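Local atomic coordinates of sigma-54 interaction domain protein (Enterococcus faecalis, PDB entry 3GDW), a protein that is of unknown function but is probably a transcriptional regulator that binds ATP and DNA, this chain being its mannose-type phosphotransferase IIA domain. Residues V7-H12 / L67-M72; Q54-K59 / E84-R89; E26-S31 / I100-I105. All coordinates share one frame; numbering follows the deposited sequence. Where two conformers were deposited one is given.

Overall arrangement
Strand 6-12 opens the fold, and contact 1 closes the first loop when strand 66-70 comes to lie beside it in the centre of a four-stranded parallel sheet. Within that loop the chain passes through 26-31 and then 54-59, whose partners come later, so contacts 2 and 3 each cross contact 1. Contact 2 joins the ends of helices 44-57 and 78-86 near the start of the strands. Contact 3 closes the longest loop, with contact 2 nested inside it, and ties helix 16-28 to helix 98-109 on the Val7 and Val9 face. Phe8 meets residues of contact 2, and Val7 meets Ile105 of contact 3; contacts 2 and 3 do not touch.

Contact 1 (V7-H12 / L67-M72); sequences VFVLMH and LLLTDM
His12 and Asp71 meet through two hydrogen bonds at the C-terminal end of strand 6-12. His12 N donates to Asp71 OD2 over 2.8 Å, and His12 ND1 donates to Asp71 OD1, also over 2.8 Å; both come in on the syn side of the carboxylate. OD1 lies near the plane of the imidazole, although the ring and carboxylate planes are turned 45° apart. Asp71 CG stands between its own backbone N and carbonyl carbon (chi1 51°). OD1 also accepts from Met72 N, which comes from above the carboxylate plane, on the same face as His12 ND1; OD1 thus takes two bonds. OD2 has a further bond to Thr98 of the second subunit. Over one face of the His12 ring lies CG of selenomethionine Met72, a CH-pi contact 4.2 Å from the centroid.

Before this pair the backbones run parallel in register: Phe8 N donates to Leu67 O, Leu69 N to Phe8 O (2.8 Å) and Leu10 N to Leu69 O. Apolar contacts accompany them on both faces. Val7 CG1 touches Leu69 CD1 at 3.8 Å on the side of helix 98-109, while Phe8 CB meets Leu68 CD2 at 3.7 Å on the side of helix 44-57.

A histidine-carboxylate pair at the C-terminal end of central parallel strands is consistent with the phosphoryl-accepting site of mannose-type phosphotransferase IIA domains.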
loop_
_atom_site.group_PDB
_atom_site.type_symbol
_atom_site.label_atom_id
_atom_site.label_comp_id
_atom_site.label_asym_id
_atom_site.label_seq_id
_atom_site.Cartn_x
_atom_site.Cartn_y
_atom_site.Cartn_z
ATOM N N VAL B 7 -8.341 15.000 0.656
ATOM C CA VAL B 7 -7.757 13.646 0.754
ATOM C C VAL B 7 -6.799 13.581 1.935
ATOM O O VAL B 7 -5.871 14.403 2.040
ATOM C CB VAL B 7 -7.025 13.244 -0.529
ATOM C CG1 VAL B 7 -6.514 11.776 -0.444
ATOM C CG2 VAL B 7 -7.944 13.387 -1.710
ATOM N N PHE B 8 -7.041 12.627 2.834
ATOM C CA PHE B 8 -6.152 12.408 3.971
ATOM C C PHE B 8 -5.633 10.987 3.923
ATOM O O PHE B 8 -6.421 10.030 3.754
ATOM C CB PHE B 8 -6.891 12.659 5.301
ATOM C CG PHE B 8 -7.228 14.112 5.535
ATOM C CD1 PHE B 8 -6.439 14.895 6.381
ATOM C CD2 PHE B 8 -8.321 14.697 4.889
ATOM C CE1 PHE B 8 -6.756 16.260 6.603
ATOM C CE2 PHE B 8 -8.642 16.045 5.084
ATOM C CZ PHE B 8 -7.859 16.829 5.948
ATOM N N VAL B 9 -4.314 10.839 4.044
ATOM C CA VAL B 9 -3.707 9.500 3.986
ATOM C C VAL B 9 -3.193 9.146 5.382
ATOM O O VAL B 9 -2.298 9.820 5.893
ATOM C CB VAL B 9 -2.512 9.425 2.940
ATOM C CG1 VAL B 9 -2.012 8.013 2.820
ATOM C CG2 VAL B 9 -2.922 9.968 1.552
ATOM N N LEU B 10 -3.757 8.100 5.996
ATOM C CA LEU B 10 -3.386 7.707 7.366
ATOM C C LEU B 10 -2.935 6.263 7.390
ATOM O O LEU B 10 -3.698 5.372 6.995
ATOM C CB LEU B 10 -4.572 7.881 8.333
ATOM C CG LEU B 10 -4.651 9.257 9.014
ATOM C CD1 LEU B 10 -5.042 10.313 8.019
ATOM C CD2 LEU B 10 -5.644 9.245 10.189
HETATM N N MSE B 11 -1.696 6.023 7.839
HETATM C CA MSE B 11 -1.127 4.654 7.827
HETATM C C MSE B 11 -0.242 4.342 9.027
HETATM O O MSE B 11 0.317 5.242 9.656
HETATM C CB MSE B 11 -0.346 4.392 6.510
HETATM C CG MSE B 11 -1.233 4.420 5.292
HETATM SE SE MSE B 11 -0.280 4.263 3.643
HETATM C CE MSE B 11 -1.829 4.388 2.476
ATOM N N HIS B 12 -0.116 3.061 9.342
ATOM C CA HIS B 12 0.755 2.621 10.410
ATOM C C HIS B 12 2.215 2.779 9.986
ATOM O O HIS B 12 2.545 2.519 8.827
ATOM C CB HIS B 12 0.499 1.143 10.694
ATOM C CG HIS B 12 -0.858 0.866 11.252
ATOM N ND1 HIS B 12 -2.018 1.113 10.545
ATOM C CD2 HIS B 12 -1.239 0.326 12.436
ATOM C CE1 HIS B 12 -3.059 0.751 11.280
ATOM N NE2 HIS B 12 -2.612 0.278 12.434
ATOM N N LEU B 67 -12.047 12.303 1.748
ATOM C CA LEU B 67 -11.697 10.921 1.518
ATOM C C LEU B 67 -10.509 10.509 2.409
ATOM O O LEU B 67 -9.416 11.065 2.274
ATOM C CB LEU B 67 -11.350 10.729 0.028
ATOM C CG LEU B 67 -10.888 9.347 -0.400
ATOM C CD1 LEU B 67 -12.061 8.336 -0.314
ATOM C CD2 LEU B 67 -10.306 9.423 -1.812
ATOM N N LEU B 68 -10.741 9.548 3.304
ATOM C CA LEU B 68 -9.681 8.941 4.138
ATOM C C LEU B 68 -9.170 7.692 3.459
ATOM O O LEU B 68 -9.949 6.769 3.174
ATOM C CB LEU B 68 -10.214 8.527 5.518
ATOM C CG LEU B 68 -10.834 9.623 6.395
ATOM C CD1 LEU B 68 -11.063 9.089 7.818
ATOM C CD2 LEU B 68 -9.961 10.904 6.459
ATOM N N LEU B 69 -7.877 7.677 3.198
ATOM C CA LEU B 69 -7.197 6.524 2.635
ATOM C C LEU B 69 -6.327 5.931 3.735
ATOM O O LEU B 69 -5.412 6.589 4.226
ATOM C CB LEU B 69 -6.323 7.006 1.462
ATOM C CG LEU B 69 -7.075 7.616 0.276
ATOM C CD1 LEU B 69 -6.075 8.037 -0.801
ATOM C CD2 LEU B 69 -8.131 6.625 -0.304
ATOM N N THR B 70 -6.623 4.705 4.149
ATOM C CA THR B 70 -5.886 4.062 5.229
ATOM C C THR B 70 -5.273 2.721 4.774
ATOM O O THR B 70 -5.519 2.250 3.660
ATOM C CB THR B 70 -6.818 3.798 6.467
ATOM O OG1 THR B 70 -7.797 2.781 6.137
ATOM C CG2 THR B 70 -7.523 5.096 6.905
ATOM N N ASP B 71 -4.489 2.106 5.650
ATOM C CA ASP B 71 -3.932 0.802 5.357
ATOM C C ASP B 71 -4.740 -0.338 6.009
ATOM O O ASP B 71 -5.241 -1.215 5.298
ATOM C CB ASP B 71 -2.414 0.724 5.673
ATOM C CG ASP B 71 -2.048 1.220 7.092
ATOM O OD1 ASP B 71 -2.946 1.620 7.908
ATOM O OD2 ASP B 71 -0.836 1.187 7.400
HETATM N N MSE B 72 -4.846 -0.352 7.335
HETATM C CA MSE B 72 -5.423 -1.497 8.045
HETATM C C MSE B 72 -5.865 -1.085 9.454
HETATM O O MSE B 72 -5.788 0.093 9.813
HETATM C CB MSE B 72 -4.387 -2.621 8.124
HETATM C CG MSE B 72 -3.089 -2.154 8.770
HETATM SE SE MSE B 72 -1.787 -3.495 8.998
HETATM C CE MSE B 72 -2.866 -4.796 10.002
#

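Contact 2 (Q54-K59 / E84-R89); sequences QVITQK and EETGIR
The side chains of Lys59 and Thr86 lie alongside one another, pointing opposite ways, and the lysine tip ends on the threonine backbone. The Lys59 chain starts with CG anti to its own N and stays extended until the last bond, where a turn (chi4 81°) swings NZ in to donate to Thr86 O over 2.6 Å. NZ approaches that oxygen from the side, at a C=O...N angle of 123° and slightly off the carbonyl plane, and also comes within 3.4 Å of Thr86 CB. The ammonium group probably offsets part of the negative end of helix 78-86, whose last residue is Thr86. Nearer its root the same lysine lies obliquely across Ile88, with Lys59 CG 4.0 Å from Ile88 CD1.

Both segments lie at the C-terminal ends of helices in a parallel alpha/beta fold built of beta-alpha-beta units: helix 44-57 leads from strand 34-38 to strand 66-70, past strand 6-12, and helix 78-86 joins 66-70 to its neighbour 90-93. After Thr86 the chain turns through Gly87, which has positive phi, and an ST turn forms in which Ile88 N donates to Thr86 OG1 over 3.0 Å. That hydroxyl, held between backbone N and carbonyl carbon (chi1 75°), is bonded to Leu82 O as well.

With OG1 engaged there, the methyl of Thr86 faces helix 44-57. The Val55 side chain stands roughly perpendicular to that of Thr86, with Val55 CG1 4.0 Å from Thr86 CG2, and Ile56 CG1 touches the same methyl at 4.2 Å. Further out, Ile56 CD1 comes loosely near Glu85 OE2 (4.3 Å); that carboxylate is bonded to Tyr48 and paired with Arg52. On the inner side, Val55 and Ile88 both rest on Ile66 of strand 66-70.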
loop_
_atom_site.group_PDB
_atom_site.type_symbol
_atom_site.label_atom_id
_atom_site.label_comp_id
_atom_site.label_asym_id
_atom_site.label_seq_id
_atom_site.Cartn_x
_atom_site.Cartn_y
_atom_site.Cartn_z
ATOM N N GLN B 54 -7.342 18.810 12.495
ATOM C CA GLN B 54 -7.082 19.482 11.232
ATOM C C GLN B 54 -8.363 19.652 10.413
ATOM O O GLN B 54 -8.605 20.721 9.841
ATOM C CB GLN B 54 -6.010 18.784 10.425
ATOM C CG GLN B 54 -5.470 19.713 9.335
ATOM C CD GLN B 54 -4.452 19.048 8.447
ATOM O OE1 GLN B 54 -3.619 18.272 8.923
ATOM N NE2 GLN B 54 -4.509 19.342 7.136
ATOM N N VAL B 55 -9.179 18.596 10.368
ATOM C CA VAL B 55 -10.470 18.652 9.704
ATOM C C VAL B 55 -11.292 19.837 10.238
ATOM O O VAL B 55 -11.825 20.629 9.450
ATOM C CB VAL B 55 -11.222 17.296 9.827
ATOM C CG1 VAL B 55 -12.696 17.450 9.502
ATOM C CG2 VAL B 55 -10.586 16.255 8.905
ATOM N N ILE B 56 -11.357 19.976 11.566
ATOM C CA ILE B 56 -12.161 21.027 12.211
ATOM C C ILE B 56 -11.708 22.436 11.804
ATOM O O ILE B 56 -12.536 23.304 11.503
ATOM C CB ILE B 56 -12.213 20.854 13.758
ATOM C CG1 ILE B 56 -13.210 19.741 14.114
ATOM C CG2 ILE B 56 -12.542 22.193 14.450
ATOM C CD1 ILE B 56 -13.546 19.574 15.608
ATOM N N THR B 57 -10.393 22.634 11.777
ATOM C CA THR B 57 -9.777 23.870 11.308
ATOM C C THR B 57 -10.220 24.221 9.893
ATOM O O THR B 57 -10.647 25.338 9.632
ATOM C CB THR B 57 -8.235 23.735 11.313
ATOM O OG1 THR B 57 -7.780 23.594 12.666
ATOM C CG2 THR B 57 -7.570 24.944 10.672
ATOM N N GLN B 58 -10.113 23.253 8.990
ATOM C CA GLN B 58 -10.324 23.492 7.571
ATOM C C GLN B 58 -11.758 23.220 7.123
ATOM O O GLN B 58 -12.013 23.100 5.920
ATOM C CB GLN B 58 -9.383 22.613 6.766
ATOM C CG GLN B 58 -7.960 22.619 7.248
ATOM C CD GLN B 58 -7.053 21.846 6.312
ATOM O OE1 GLN B 58 -7.423 20.798 5.791
ATOM N NE2 GLN B 58 -5.853 22.372 6.082
ATOM N N LYS B 59 -12.684 23.125 8.075
ATOM C CA LYS B 59 -14.077 22.786 7.782
ATOM C C LYS B 59 -14.623 23.490 6.527
ATOM O O LYS B 59 -15.213 22.844 5.650
ATOM C CB LYS B 59 -14.975 23.083 8.984
ATOM C CG LYS B 59 -16.399 22.565 8.816
ATOM C CD LYS B 59 -17.238 22.823 10.050
ATOM C CE LYS B 59 -18.413 21.865 10.103
ATOM N NZ LYS B 59 -18.023 20.530 10.646
ATOM N N GLU B 84 -19.904 11.742 11.925
ATOM C CA GLU B 84 -20.733 11.908 13.128
ATOM C C GLU B 84 -20.358 13.172 13.899
ATOM O O GLU B 84 -21.234 13.872 14.377
ATOM C CB GLU B 84 -20.600 10.710 14.077
ATOM C CG GLU B 84 -21.119 9.381 13.555
ATOM C CD GLU B 84 -22.605 9.387 13.289
ATOM O OE1 GLU B 84 -23.389 9.810 14.175
ATOM O OE2 GLU B 84 -22.984 8.962 12.176
ATOM N N GLU B 85 -19.056 13.436 14.037
ATOM C CA GLU B 85 -18.564 14.559 14.850
ATOM C C GLU B 85 -18.652 15.927 14.151
ATOM O O GLU B 85 -19.002 16.925 14.780
ATOM C CB GLU B 85 -17.129 14.298 15.347
ATOM C CG GLU B 85 -16.569 15.400 16.274
ATOM C CD GLU B 85 -15.268 15.010 16.978
ATOM O OE1 GLU B 85 -14.848 13.828 16.888
ATOM O OE2 GLU B 85 -14.665 15.894 17.635
ATOM N N THR B 86 -18.323 15.973 12.865
ATOM C CA THR B 86 -18.266 17.242 12.131
ATOM C C THR B 86 -19.438 17.411 11.152
ATOM O O THR B 86 -19.734 18.522 10.717
ATOM C CB THR B 86 -16.948 17.383 11.309
ATOM O OG1 THR B 86 -17.022 16.539 10.161
ATOM C CG2 THR B 86 -15.721 17.008 12.128
ATOM N N GLY B 87 -20.078 16.311 10.768
ATOM C CA GLY B 87 -21.132 16.374 9.748
ATOM C C GLY B 87 -20.612 16.527 8.320
ATOM O O GLY B 87 -21.405 16.683 7.387
ATOM N N ILE B 88 -19.294 16.490 8.147
ATOM C CA ILE B 88 -18.689 16.528 6.816
ATOM C C ILE B 88 -18.766 15.128 6.215
ATOM O O ILE B 88 -18.364 14.153 6.858
ATOM C CB ILE B 88 -17.211 16.999 6.868
ATOM C CG1 ILE B 88 -17.099 18.427 7.419
ATOM C CG2 ILE B 88 -16.543 16.872 5.498
ATOM C CD1 ILE B 88 -17.618 19.510 6.463
ATOM N N ARG B 89 -19.302 15.027 5.004
ATOM C CA ARG B 89 -19.389 13.744 4.285
ATOM C C ARG B 89 -17.996 13.146 4.118
ATOM O O ARG B 89 -17.082 13.816 3.641
ATOM C CB ARG B 89 -20.042 13.918 2.911
ATOM C CG ARG B 89 -21.374 14.647 2.928
ATOM C CD ARG B 89 -22.033 14.685 1.537
ATOM N NE ARG B 89 -21.116 15.096 0.463
ATOM C CZ ARG B 89 -20.744 14.317 -0.556
ATOM N NH1 ARG B 89 -19.909 14.776 -1.481
ATOM N NH2 ARG B 89 -21.208 13.077 -0.659
#

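Contact 3 (E26-S31 / I100-I105); sequences ELLGTS and IVLEAI
Leu28, the last residue of helix 16-28, pushes its branched end into the hollow between Leu102 and Ile105, which lie one turn apart on helix 98-109. Leu28 CD1 goes deepest: it lies 3.7 Å from Ile105 CG2 and 3.8 Å from the backbone oxygen Leu102 O, which forms part of the floor. Leu102 CD1 sits over Leu28 CG at 3.6 Å, with both Leu28 methyls a little farther off.

Leu102 in turn is a bump for the neighbouring helix. Its chi1 of -180° sets CG anti to the backbone N; the methyls beyond it come nearer 26-31. While CD1 fits against Leu28, CD2 extends to Leu27 CD1 at 4.0 Å, where the two side chains cross at about a right angle. Leu102 thus occupies the notch between Leu27 and Leu28, and it also touches Ala24 of helix 16-28.

The other wall comes from beyond the helix end. Gly29, with positive phi, turns the chain back, and Thr30 then lays its methyl beside Leu28 CD1 on the same methyl of Ile105: Thr30 CG2 is 3.7 Å from Ile105 CG2. That one methyl is therefore touched by both Leu28 CD1 and Thr30 CG2. Ile105 also reaches Val7 in the sheet, and Leu27 packs on Met72 of the second subunit, so the row of side chains runs from the sheet to the subunit interface.

No hydrogen bond or salt bridge links the two segments; methyl and methine groups meet, so the contact probably rests on shape fit and modest apolar burial, with no directional bond setting its alignment.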
loop_
_atom_site.group_PDB
_atom_site.type_symbol
_atom_site.label_atom_id
_atom_site.label_comp_id
_atom_site.label_asym_id
_atom_site.label_seq_id
_atom_site.Cartn_x
_atom_site.Cartn_y
_atom_site.Cartn_z
ATOM N N GLU B 26 4.638 14.504 -6.404
ATOM C CA GLU B 26 5.717 14.738 -7.349
ATOM C C GLU B 26 5.340 14.235 -8.731
ATOM O O GLU B 26 5.629 14.910 -9.698
ATOM C CB GLU B 26 7.034 14.103 -6.879
ATOM C CG GLU B 26 7.631 14.798 -5.668
ATOM C CD GLU B 26 8.869 14.091 -5.103
ATOM O OE1 GLU B 26 9.306 13.058 -5.664
ATOM O OE2 GLU B 26 9.413 14.574 -4.082
ATOM N N LEU B 27 4.661 13.085 -8.829
ATOM C CA LEU B 27 4.175 12.632 -10.134
ATOM C C LEU B 27 3.160 13.598 -10.747
ATOM O O LEU B 27 3.186 13.807 -11.940
ATOM C CB LEU B 27 3.597 11.205 -10.097
ATOM C CG LEU B 27 4.666 10.123 -9.893
ATOM C CD1 LEU B 27 3.992 8.769 -9.648
ATOM C CD2 LEU B 27 5.662 10.075 -11.063
ATOM N N LEU B 28 2.288 14.188 -9.930
ATOM C CA LEU B 28 1.239 15.092 -10.435
ATOM C C LEU B 28 1.606 16.571 -10.461
ATOM O O LEU B 28 0.864 17.376 -11.026
ATOM C CB LEU B 28 -0.042 14.956 -9.599
ATOM C CG LEU B 28 -0.735 13.605 -9.623
ATOM C CD1 LEU B 28 -1.819 13.539 -8.555
ATOM C CD2 LEU B 28 -1.301 13.330 -11.033
ATOM N N GLY B 29 2.709 16.955 -9.831
ATOM C CA GLY B 29 3.027 18.385 -9.678
ATOM C C GLY B 29 2.019 19.183 -8.854
ATOM O O GLY B 29 1.752 20.341 -9.148
ATOM N N THR B 30 1.462 18.567 -7.812
ATOM C CA THR B 30 0.513 19.238 -6.920
ATOM C C THR B 30 0.969 19.095 -5.472
ATOM O O THR B 30 1.725 18.177 -5.139
ATOM C CB THR B 30 -0.917 18.638 -7.064
ATOM O OG1 THR B 30 -1.848 19.390 -6.274
ATOM C CG2 THR B 30 -0.945 17.203 -6.612
ATOM N N SER B 31 0.509 19.982 -4.594
ATOM C CA SER B 31 0.822 19.800 -3.179
ATOM C C SER B 31 -0.431 19.563 -2.328
ATOM O O SER B 31 -0.387 19.652 -1.092
ATOM C CB SER B 31 1.700 20.938 -2.638
ATOM O OG SER B 31 1.165 22.187 -3.008
ATOM N N ILE B 100 -3.464 4.123 -5.613
ATOM C CA ILE B 100 -4.728 4.603 -5.064
ATOM C C ILE B 100 -4.557 6.041 -4.563
ATOM O O ILE B 100 -5.406 6.875 -4.858
ATOM C CB ILE B 100 -5.249 3.703 -3.907
ATOM C CG1 ILE B 100 -5.481 2.266 -4.384
ATOM C CG2 ILE B 100 -6.554 4.249 -3.371
ATOM C CD1 ILE B 100 -6.296 2.196 -5.682
ATOM N N VAL B 101 -3.475 6.334 -3.832
ATOM C CA VAL B 101 -3.185 7.733 -3.445
ATOM C C VAL B 101 -3.084 8.599 -4.727
ATOM O O VAL B 101 -3.709 9.669 -4.834
ATOM C CB VAL B 101 -1.890 7.874 -2.593
ATOM C CG1 VAL B 101 -1.652 9.337 -2.198
ATOM C CG2 VAL B 101 -1.940 6.971 -1.344
ATOM N N LEU B 102 -2.309 8.116 -5.695
ATOM C CA LEU B 102 -2.137 8.844 -6.945
ATOM C C LEU B 102 -3.468 9.155 -7.618
ATOM O O LEU B 102 -3.723 10.296 -7.980
ATOM C CB LEU B 102 -1.227 8.069 -7.894
ATOM C CG LEU B 102 -0.913 8.669 -9.272
ATOM C CD1 LEU B 102 -0.320 10.042 -9.093
ATOM C CD2 LEU B 102 0.092 7.794 -9.970
ATOM N N GLU B 103 -4.300 8.134 -7.784
ATOM C CA GLU B 103 -5.605 8.303 -8.425
ATOM C C GLU B 103 -6.545 9.218 -7.630
ATOM O O GLU B 103 -7.255 10.030 -8.221
ATOM C CB GLU B 103 -6.218 6.923 -8.758
ATOM C CG GLU B 103 -5.345 6.191 -9.798
ATOM C CD GLU B 103 -5.720 4.757 -10.137
ATOM O OE1 GLU B 103 -5.824 3.884 -9.239
ATOM O OE2 GLU B 103 -5.833 4.487 -11.346
ATOM N N ALA B 104 -6.516 9.117 -6.300
ATOM C CA ALA B 104 -7.344 9.968 -5.439
ATOM C C ALA B 104 -6.958 11.446 -5.555
ATOM O O ALA B 104 -7.805 12.304 -5.750
ATOM C CB ALA B 104 -7.242 9.522 -3.996
ATOM N N ILE B 105 -5.674 11.729 -5.433
ATOM C CA ILE B 105 -5.200 13.122 -5.514
ATOM C C ILE B 105 -5.431 13.679 -6.931
ATOM O O ILE B 105 -5.883 14.825 -7.093
ATOM C CB ILE B 105 -3.704 13.216 -5.081
ATOM C CG1 ILE B 105 -3.538 12.745 -3.622
ATOM C CG2 ILE B 105 -3.165 14.618 -5.235
ATOM C CD1 ILE B 105 -4.070 13.691 -2.565
#